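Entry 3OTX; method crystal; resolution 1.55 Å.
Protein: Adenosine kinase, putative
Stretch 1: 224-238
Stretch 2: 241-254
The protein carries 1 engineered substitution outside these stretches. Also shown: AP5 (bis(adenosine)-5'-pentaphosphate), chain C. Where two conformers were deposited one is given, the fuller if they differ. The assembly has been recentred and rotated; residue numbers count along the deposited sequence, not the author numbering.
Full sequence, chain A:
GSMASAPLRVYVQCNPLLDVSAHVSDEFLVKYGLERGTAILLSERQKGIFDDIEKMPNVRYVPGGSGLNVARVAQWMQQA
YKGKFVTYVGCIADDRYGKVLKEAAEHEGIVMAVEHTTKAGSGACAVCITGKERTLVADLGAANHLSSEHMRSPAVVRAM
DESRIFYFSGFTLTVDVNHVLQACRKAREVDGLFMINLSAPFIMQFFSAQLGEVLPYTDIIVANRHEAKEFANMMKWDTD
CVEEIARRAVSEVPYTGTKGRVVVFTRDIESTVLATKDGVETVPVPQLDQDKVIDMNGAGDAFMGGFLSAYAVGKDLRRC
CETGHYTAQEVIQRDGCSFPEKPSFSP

Stretch 1, residues 224-238: NRHEAKEFANMMKWD
Stretch 2 241-254: CVEEIARRAVSEVP

Two helices of one chain, one beginning at Arg225 and the other spanning 242-251, pack with their axes 9.8 Å apart at closest approach and their N-to-C directions 57° apart; the contact buries 595 Å², both sides summed, and no direct hydrogen bond crosses it. Asn224 (chi1 p, phi/psi -98/-177) caps the first helix: Glu227 N donates to Asn224 OD1 (2.8 Å), and Asn224 N returns a bond to Glu227 OE1 (3.1 Å), while Asn224 ND2 donates to AP5 O1B (2.8 Å), so the cap residue also holds a phosphate oxygen of the ligand. Arg225 (t, t, m) lays its aliphatic part on Val242 (t), CG to CG2 3.7 Å. Ala228 is in register with Val242, CA to CA 6.7 Å; its small side chain points toward the second helix, and its O lies 3.5 Å from Ile245 CG2. Lys229 (m, t, t, t) has its CA-to-CB bond sideways, and its CA lies 4.1 Å from Ile245 CD1. Phe231 (t, chi2 91°) meets Val253 (t) at the ring edge, CE2 to CG2 3.7 Å. Ala232 CA comes within 6.4 Å of Ile245 CA, a close approach at which its methyl CB still packs on Ile245 CD1 (3.7 Å); Ile245 is m, t. Met235 (m, m, m) adds a looser apolar contact, CE to Val253 CG2 4.4 Å. Lys236 then turns to positive phi (66/24) in a Schellman motif, with Trp237 N bonded to Ala232 O (2.9 Å) and Lys236 N to Asn233 O (3.1 Å).

Trp237 (phi/psi -76/126, chi1 m, chi2 -24°) points back toward the second helix and gives up 120 Å², the largest share of any residue. Its CZ3 lies 4.0 Å from Ile245 CG2, and its CH2 3.9 Å from Val253 CG2. Arg248 (m, t, t) covers one face: its CB stands 3.6 Å from the six-membered ring centroid of Trp237, 14° off the normal, a CH-pi contact, while its CZ makes an off-centre cation-pi contact at 5.0 Å from the five-membered ring centroid. Within its own helix, Arg248 NE is anchored by a salt bridge to Glu244 OE2 (2.8 Å). Water supplies the hydrogen-bonded links: one molecule accepts from Trp237 NE1 (2.9 Å) and donates to Glu252 OE1 (2.6 Å). At Asp238 (phi/psi -86/69, chi1 t), whose CB points away, the backbone does the work: a second water accepts from Asp238 N and Arg248 NH1 (both 2.9 Å), and a third donates to Asp238 O and accepts from Arg248 NH2 (both 2.8 Å).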

# COMPACT_ATOMS: atom_id res chain seq x y z
N ASN A 224 -3.95 -2.09 -9.25
CA ASN A 224 -5.21 -2.69 -9.67
C ASN A 224 -5.58 -2.31 -11.10
O ASN A 224 -4.85 -1.58 -11.77
CB ASN A 224 -6.33 -2.32 -8.68
CG ASN A 224 -6.63 -0.85 -8.67
OD1 ASN A 224 -6.14 -0.09 -9.51
ND2 ASN A 224 -7.45 -0.42 -7.73
N ARG A 225 -6.75 -2.76 -11.54
CA ARG A 225 -7.19 -2.56 -12.93
C ARG A 225 -7.29 -1.06 -13.26
O ARG A 225 -6.85 -0.59 -14.32
CB ARG A 225 -8.56 -3.23 -13.11
CG ARG A 225 -8.98 -3.33 -14.56
CD ARG A 225 -10.50 -3.50 -14.70
NE ARG A 225 -11.00 -4.87 -14.48
CZ ARG A 225 -11.44 -5.35 -13.31
NH1 ARG A 225 -11.38 -4.59 -12.22
NH2 ARG A 225 -11.93 -6.60 -13.24
N HIS A 226 -7.86 -0.31 -12.33
CA HIS A 226 -8.10 1.10 -12.56
C HIS A 226 -6.79 1.90 -12.67
O HIS A 226 -6.64 2.73 -13.58
CB HIS A 226 -8.97 1.64 -11.43
CG HIS A 226 -9.54 2.99 -11.69
ND1 HIS A 226 -10.74 3.39 -11.16
CD2 HIS A 226 -9.09 4.03 -12.44
CE1 HIS A 226 -11.00 4.63 -11.55
NE2 HIS A 226 -10.02 5.03 -12.34
N GLU A 227 -5.87 1.64 -11.75
CA GLU A 227 -4.57 2.28 -11.73
C GLU A 227 -3.79 1.89 -12.97
O GLU A 227 -3.06 2.72 -13.51
CB GLU A 227 -3.82 1.86 -10.48
CG GLU A 227 -4.41 2.45 -9.19
CD GLU A 227 -4.07 1.60 -7.97
OE1 GLU A 227 -3.21 0.68 -8.06
OE2 GLU A 227 -4.68 1.83 -6.91
N ALA A 228 -3.93 0.65 -13.43
CA ALA A 228 -3.24 0.25 -14.65
C ALA A 228 -3.73 1.07 -15.85
O ALA A 228 -2.92 1.55 -16.67
CB ALA A 228 -3.41 -1.28 -14.93
N LYS A 229 -5.05 1.26 -15.95
CA LYS A 229 -5.57 2.11 -17.02
C LYS A 229 -5.11 3.56 -16.88
O LYS A 229 -4.85 4.22 -17.89
CB LYS A 229 -7.10 2.04 -17.09
CG LYS A 229 -7.60 0.65 -17.40
CD LYS A 229 -9.13 0.60 -17.36
CE LYS A 229 -9.62 -0.75 -17.79
NZ LYS A 229 -11.05 -0.96 -17.51
N GLU A 230 -5.00 4.05 -15.64
CA GLU A 230 -4.54 5.42 -15.43
C GLU A 230 -3.07 5.56 -15.82
O GLU A 230 -2.67 6.59 -16.36
CB GLU A 230 -4.78 5.89 -14.00
CG GLU A 230 -4.75 7.40 -13.84
CD GLU A 230 -5.93 8.08 -14.52
OE1 GLU A 230 -7.09 7.74 -14.17
OE2 GLU A 230 -5.68 8.93 -15.39
N PHE A 231 -2.29 4.52 -15.53
CA PHE A 231 -0.87 4.43 -15.92
C PHE A 231 -0.73 4.47 -17.44
O PHE A 231 0.10 5.21 -17.98
CB PHE A 231 -0.24 3.16 -15.34
CG PHE A 231 1.27 3.14 -15.43
CD1 PHE A 231 2.04 3.63 -14.38
CD2 PHE A 231 1.91 2.66 -16.58
CE1 PHE A 231 3.44 3.62 -14.45
CE2 PHE A 231 3.31 2.64 -16.65
CZ PHE A 231 4.07 3.12 -15.59
N ALA A 232 -1.56 3.68 -18.14
CA ALA A 232 -1.65 3.78 -19.61
C ALA A 232 -1.94 5.20 -20.07
O ALA A 232 -1.28 5.68 -20.99
CB ALA A 232 -2.68 2.79 -20.17
N ASN A 233 -2.90 5.88 -19.43
CA ASN A 233 -3.26 7.27 -19.78
C ASN A 233 -2.06 8.22 -19.60
O ASN A 233 -1.78 9.06 -20.46
CB ASN A 233 -4.45 7.76 -18.93
CG ASN A 233 -5.77 7.07 -19.28
OD1 ASN A 233 -5.88 6.36 -20.28
ND2 ASN A 233 -6.79 7.30 -18.45
N MET A 234 -1.38 8.07 -18.46
CA MET A 234 -0.18 8.84 -18.14
C MET A 234 0.90 8.65 -19.20
O MET A 234 1.55 9.60 -19.64
CB MET A 234 0.36 8.42 -16.77
CG MET A 234 1.57 9.20 -16.33
SD MET A 234 2.35 8.52 -14.91
CE MET A 234 3.11 7.04 -15.60
N MET A 235 1.08 7.40 -19.63
CA MET A 235 2.08 7.05 -20.63
C MET A 235 1.68 7.42 -22.06
O MET A 235 2.51 7.36 -22.98
CB MET A 235 2.36 5.55 -20.55
CG MET A 235 3.10 5.08 -19.32
SD MET A 235 4.64 6.01 -19.03
CE MET A 235 5.63 5.51 -20.45
N LYS A 236 0.42 7.80 -22.25
CA LYS A 236 -0.20 8.06 -23.55
C LYS A 236 -0.33 6.80 -24.41
O LYS A 236 -0.44 6.88 -25.64
CB LYS A 236 0.43 9.26 -24.29
CG LYS A 236 0.38 10.53 -23.45
CD LYS A 236 0.22 11.80 -24.25
CE LYS A 236 -0.16 12.95 -23.34
NZ LYS A 236 -0.22 14.25 -24.08
N TRP A 237 -0.35 5.65 -23.75
CA TRP A 237 -0.60 4.38 -24.41
C TRP A 237 -2.08 4.22 -24.75
O TRP A 237 -2.95 4.26 -23.85
CB TRP A 237 -0.19 3.19 -23.55
CG TRP A 237 1.28 3.08 -23.23
CD1 TRP A 237 2.33 3.60 -23.96
CD2 TRP A 237 1.85 2.35 -22.16
NE1 TRP A 237 3.52 3.25 -23.35
CE2 TRP A 237 3.25 2.48 -22.25
CE3 TRP A 237 1.31 1.61 -21.09
CZ2 TRP A 237 4.12 1.91 -21.31
CZ3 TRP A 237 2.17 1.04 -20.17
CH2 TRP A 237 3.56 1.19 -20.28
N ASP A 238 -2.33 3.95 -26.02
CA ASP A 238 -3.69 3.83 -26.51
C ASP A 238 -4.24 2.41 -26.32
O ASP A 238 -4.46 1.67 -27.30
CB ASP A 238 -3.77 4.27 -27.98
CG ASP A 238 -5.21 4.46 -28.46
OD1 ASP A 238 -6.09 4.73 -27.61
OD2 ASP A 238 -5.44 4.33 -29.69
N CYS A 241 -6.40 -2.53 -22.36
CA CYS A 241 -6.17 -3.94 -22.16
C CYS A 241 -5.11 -4.16 -21.09
O CYS A 241 -3.95 -3.85 -21.31
CB CYS A 241 -5.73 -4.55 -23.49
SG CYS A 241 -5.38 -6.28 -23.42
N VAL A 242 -5.53 -4.68 -19.93
CA VAL A 242 -4.63 -4.81 -18.80
C VAL A 242 -3.42 -5.68 -19.09
O VAL A 242 -2.30 -5.37 -18.64
CB VAL A 242 -5.41 -5.31 -17.55
CG1 VAL A 242 -4.49 -5.48 -16.35
CG2 VAL A 242 -6.56 -4.34 -17.23
N GLU A 243 -3.61 -6.75 -19.85
CA GLU A 243 -2.49 -7.59 -20.26
C GLU A 243 -1.49 -6.77 -21.08
O GLU A 243 -0.29 -6.84 -20.83
CB GLU A 243 -2.95 -8.83 -21.03
CG GLU A 243 -3.56 -9.87 -20.10
CD GLU A 243 -3.85 -11.18 -20.81
OE1 GLU A 243 -3.10 -11.56 -21.74
OE2 GLU A 243 -4.84 -11.83 -20.43
N GLU A 244 -1.99 -5.97 -22.01
CA GLU A 244 -1.10 -5.16 -22.88
C GLU A 244 -0.40 -4.07 -22.06
O GLU A 244 0.79 -3.83 -22.23
CB GLU A 244 -1.89 -4.57 -24.07
CG GLU A 244 -1.07 -3.68 -25.01
CD GLU A 244 0.09 -4.42 -25.68
OE1 GLU A 244 0.09 -5.67 -25.69
OE2 GLU A 244 1.00 -3.72 -26.16
N ILE A 245 -1.13 -3.44 -21.15
CA ILE A 245 -0.52 -2.44 -20.26
C ILE A 245 0.62 -3.05 -19.46
O ILE A 245 1.71 -2.46 -19.35
CB ILE A 245 -1.58 -1.75 -19.36
CG1 ILE A 245 -2.63 -1.07 -20.24
CG2 ILE A 245 -0.94 -0.72 -18.43
CD1 ILE A 245 -3.91 -0.65 -19.49
N ALA A 246 0.39 -4.24 -18.91
CA ALA A 246 1.43 -4.97 -18.17
C ALA A 246 2.66 -5.29 -19.05
O ALA A 246 3.80 -5.05 -18.63
CB ALA A 246 0.87 -6.23 -17.49
N ARG A 247 2.43 -5.80 -20.27
CA ARG A 247 3.49 -6.09 -21.23
C ARG A 247 4.34 -4.85 -21.45
O ARG A 247 5.58 -4.91 -21.38
CB ARG A 247 2.84 -6.53 -22.56
CG ARG A 247 3.76 -7.05 -23.64
CD ARG A 247 2.91 -7.70 -24.75
NE ARG A 247 2.41 -9.01 -24.34
CZ ARG A 247 1.13 -9.37 -24.21
NH1 ARG A 247 0.13 -8.53 -24.47
NH2 ARG A 247 0.85 -10.61 -23.82
N ARG A 248 3.68 -3.73 -21.71
CA ARG A 248 4.41 -2.49 -21.98
C ARG A 248 5.12 -1.93 -20.72
O ARG A 248 6.18 -1.30 -20.82
CB ARG A 248 3.48 -1.43 -22.58
CG ARG A 248 2.82 -1.79 -23.89
CD ARG A 248 1.96 -0.66 -24.37
NE ARG A 248 1.16 -1.04 -25.52
CZ ARG A 248 0.46 -0.19 -26.26
NH1 ARG A 248 0.46 1.11 -25.98
NH2 ARG A 248 -0.24 -0.64 -27.30
N ALA A 249 4.56 -2.13 -19.54
CA ALA A 249 5.23 -1.63 -18.32
C ALA A 249 6.48 -2.44 -18.07
O ALA A 249 7.42 -1.97 -17.41
CB ALA A 249 4.29 -1.72 -17.12
N VAL A 250 6.51 -3.66 -18.58
CA VAL A 250 7.70 -4.49 -18.45
C VAL A 250 8.82 -3.95 -19.35
O VAL A 250 9.95 -3.77 -18.87
CB VAL A 250 7.41 -5.99 -18.73
CG1 VAL A 250 8.72 -6.77 -18.94
CG2 VAL A 250 6.58 -6.57 -17.58
N SER A 251 8.50 -3.68 -20.61
CA SER A 251 9.55 -3.46 -21.60
C SER A 251 9.72 -2.01 -22.06
O SER A 251 10.72 -1.67 -22.72
CB SER A 251 9.29 -4.35 -22.80
OG SER A 251 8.06 -4.00 -23.41
N GLU A 252 8.75 -1.16 -21.74
CA GLU A 252 8.76 0.18 -22.29
C GLU A 252 9.03 1.23 -21.23
O GLU A 252 9.53 2.30 -21.53
CB GLU A 252 7.46 0.45 -23.06
CG GLU A 252 7.34 -0.44 -24.32
CD GLU A 252 6.10 -0.18 -25.15
OE1 GLU A 252 5.53 0.92 -25.08
OE2 GLU A 252 5.74 -1.08 -25.96
N VAL A 253 8.70 0.93 -19.98
CA VAL A 253 8.96 1.84 -18.88
C VAL A 253 10.41 1.65 -18.47
O VAL A 253 10.85 0.52 -18.25
CB VAL A 253 8.05 1.51 -17.70
CG1 VAL A 253 8.52 2.19 -16.40
CG2 VAL A 253 6.63 1.93 -18.06
N PRO A 254 11.16 2.77 -18.37
CA PRO A 254 12.61 2.69 -18.11
C PRO A 254 12.89 1.75 -16.94
O PRO A 254 12.14 1.77 -15.97
CB PRO A 254 12.95 4.14 -17.73
CG PRO A 254 12.02 4.94 -18.59
CD PRO A 254 10.71 4.15 -18.59
PA AP5 C . -8.79 -5.64 -6.12
O1A AP5 C . -10.25 -5.22 -6.10
O2A AP5 C . -8.19 -5.70 -7.51
O3A AP5 C . -7.83 -4.67 -5.26
PB AP5 C . -7.95 -3.07 -5.13
O1B AP5 C . -8.75 -2.45 -6.23
O2B AP5 C . -6.56 -2.56 -4.92
O3B AP5 C . -8.77 -3.00 -3.76
PG AP5 C . -9.65 -1.87 -3.07
O1G AP5 C . -10.62 -2.58 -2.17
O2G AP5 C . -10.44 -1.01 -4.03
O3G AP5 C . -8.56 -1.17 -2.23
PD AP5 C . -8.66 0.10 -1.23
O1D AP5 C . -10.05 0.69 -1.12
O2D AP5 C . -7.53 1.01 -1.64
O3D AP5 C . -8.37 -0.61 0.19
PE AP5 C . -6.92 -0.89 0.83
O1E AP5 C . -5.97 -1.33 -0.25
O2E AP5 C . -7.08 -1.81 2.04
O5F AP5 C . -8.66 -7.02 -5.31
C5F AP5 C . -7.38 -7.58 -5.01
C4F AP5 C . -7.54 -9.06 -4.79
O4F AP5 C . -8.54 -9.30 -3.78
C3F AP5 C . -8.07 -9.84 -5.99
O3F AP5 C . -7.00 -10.22 -6.82
C2F AP5 C . -8.82 -10.98 -5.36
O2F AP5 C . -7.92 -11.99 -4.99
C1F AP5 C . -9.37 -10.35 -4.08
N9A AP5 C . -10.75 -9.80 -4.23
C8A AP5 C . -11.11 -8.45 -4.26
N7A AP5 C . -12.46 -8.38 -4.38
C5A AP5 C . -12.96 -9.64 -4.42
C6A AP5 C . -14.23 -10.16 -4.49
N6A AP5 C . -15.31 -9.38 -4.45
N1A AP5 C . -14.39 -11.53 -4.49
C2A AP5 C . -13.31 -12.39 -4.39
N3A AP5 C . -12.05 -11.86 -4.31
C4A AP5 C . -11.87 -10.52 -4.30
O5J AP5 C . -6.43 0.57 1.32
C5J AP5 C . -7.18 1.27 2.30
C4J AP5 C . -6.15 2.07 3.08
O4J AP5 C . -5.65 3.16 2.29
C3J AP5 C . -6.71 2.77 4.32
O3J AP5 C . -6.28 2.03 5.47
C2J AP5 C . -6.15 4.19 4.26
O2J AP5 C . -5.59 4.64 5.49
C1J AP5 C . -5.08 4.06 3.20
N9B AP5 C . -4.74 5.34 2.55
C8B AP5 C . -5.63 6.14 1.88
N7B AP5 C . -4.93 7.23 1.46
C5B AP5 C . -3.63 7.11 1.86
C6B AP5 C . -2.50 7.93 1.70
N6B AP5 C . -2.53 9.14 1.12
N1B AP5 C . -1.35 7.48 2.29
C2B AP5 C . -1.22 6.26 2.92
N3B AP5 C . -2.34 5.48 3.11
C4B AP5 C . -3.51 5.90 2.55
O HOH W 1 6.11 3.42 -24.70
O HOH W 2 -0.16 3.27 -27.86
O HOH W 3 -2.13 0.90 -28.59